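Local structure of putative Transcriptional Regulator (Rhodococcus sp., 2IA2) at the interface of chains A and B. The protein probably binds DNA as an IclR-family transcriptional regulator, pairing an N-terminal helix-turn-helix domain with a C-terminal domain of the kind that senses small effector molecules. Residues are numbered along the deposited sequence; one frame, centred on the assembly and turned at random. Chains: chain A/B, Putative Transcriptional Regulator.

The interface of chains A and B. Residues chain A 87-88, 262-263, 265; chain B 77, 80-81.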
# COMPACT_ATOMS: atom_id res chain seq x y z
N LEU A 87 -3.03 -5.95 -0.63
CA LEU A 87 -2.38 -5.49 0.60
C LEU A 87 -1.95 -4.04 0.49
O LEU A 87 -1.96 -3.32 1.47
CB LEU A 87 -1.20 -6.39 0.96
CG LEU A 87 -1.61 -7.82 1.39
CD1 LEU A 87 -0.38 -8.66 1.61
CD2 LEU A 87 -2.36 -7.68 2.75
N SER A 88 -1.60 -3.58 -0.71
CA SER A 88 -1.18 -2.16 -0.93
C SER A 88 -2.36 -1.18 -0.94
O SER A 88 -2.21 0.02 -0.84
CB SER A 88 -0.29 -2.03 -2.19
OG SER A 88 -1.02 -2.35 -3.38
N THR A 262 4.72 0.59 4.99
CA THR A 262 4.91 -0.50 4.04
C THR A 262 3.79 -0.57 2.99
O THR A 262 4.03 -0.81 1.79
CB THR A 262 4.98 -1.84 4.81
OG1 THR A 262 6.02 -1.75 5.79
CG2 THR A 262 5.25 -3.04 3.90
N VAL A 263 2.57 -0.38 3.45
CA VAL A 263 1.40 -0.42 2.64
C VAL A 263 1.44 0.69 1.61
O VAL A 263 1.13 0.48 0.43
CB VAL A 263 0.10 -0.30 3.54
CG1 VAL A 263 -1.12 0.01 2.70
CG2 VAL A 263 -0.09 -1.61 4.36
N ARG A 265 4.12 2.51 0.61
CA ARG A 265 5.40 2.66 -0.06
C ARG A 265 5.24 2.70 -1.57
O ARG A 265 4.40 1.96 -2.12
CB ARG A 265 6.26 1.47 0.33
CG ARG A 265 7.68 1.57 -0.02
CD ARG A 265 8.44 0.69 0.87
NE ARG A 265 7.90 -0.65 0.89
CZ ARG A 265 8.56 -1.68 1.42
NH1 ARG A 265 9.77 -1.48 1.92
NH2 ARG A 265 8.03 -2.89 1.41
N PRO B 77 0.89 -7.21 6.15
CA PRO B 77 1.61 -6.31 5.30
C PRO B 77 3.06 -6.72 5.06
O PRO B 77 3.65 -6.27 4.09
CB PRO B 77 1.53 -4.98 6.08
CG PRO B 77 0.18 -5.08 6.79
CD PRO B 77 0.26 -6.50 7.28
N LEU B 80 4.00 -7.75 1.60
CA LEU B 80 4.41 -6.70 0.64
C LEU B 80 5.90 -6.65 0.44
O LEU B 80 6.34 -6.22 -0.58
CB LEU B 80 3.90 -5.35 1.08
CG LEU B 80 2.37 -5.18 1.09
CD1 LEU B 80 1.92 -3.91 1.86
CD2 LEU B 80 1.86 -5.09 -0.33
N GLU B 81 6.71 -7.14 1.39
CA GLU B 81 8.20 -7.16 1.16
C GLU B 81 8.62 -8.12 0.01
O GLU B 81 9.75 -8.03 -0.54
CB GLU B 81 8.95 -7.58 2.46
CG GLU B 81 8.61 -6.80 3.74
CD GLU B 81 9.13 -5.34 3.67
OE1 GLU B 81 9.64 -4.89 2.61
OE2 GLU B 81 9.01 -4.62 4.69
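B:Leu80 pushes its forked end between two segments of chain A, one methyl to each. CD2 of B:Leu80 lies 3.6 Å from CB of A:Leu87, with the backbone N of A:Ser88 just beyond. The other methyl, CD1 of B:Leu80, rests on the backbone of the C-terminal helix, 3.6 Å from CA of A:Val263, and CG2 of that valine flanks it at 3.9 Å. Further down the same leucine, CB meets the A:Thr262 methyl CG2, which also sits 3.6 Å from the carbonyl O of B:Pro77. With CG2 anti to the backbone N, the threonine turns its methyl rather than its hydroxyl toward chain B.

Beside this apolar patch, A:Arg265 and B:Glu81 form a salt bridge. NH2 of A:Arg265 donates a nearly straight hydrogen bond of 2.8 Å to OE1 of B:Glu81, 172° at the hydrogen. The carboxylate oxygen lies at the guanidinium edge, in its plane, but the N-H comes down on OE1 from above the carboxylate, the two planes standing 82° apart. A bend at chi3 (52°) swings the guanidinium toward the glutamate.

IclR-type regulators commonly dimerise, so this patch may belong to a biological interface, though the two copies do not meet by an exact two-fold. The glutamate and B:Leu80 are neighbours on the first turn of helix 80-89, just after the short 3-10 turn 77-79. The end of A helix 84-87 packs against B:Leu80; the last turn of A helix 246-264 meets that leucine and the 3-10 turn, and A:Arg265, the final residue of its chain, reaches B:Glu81 from beyond the helix.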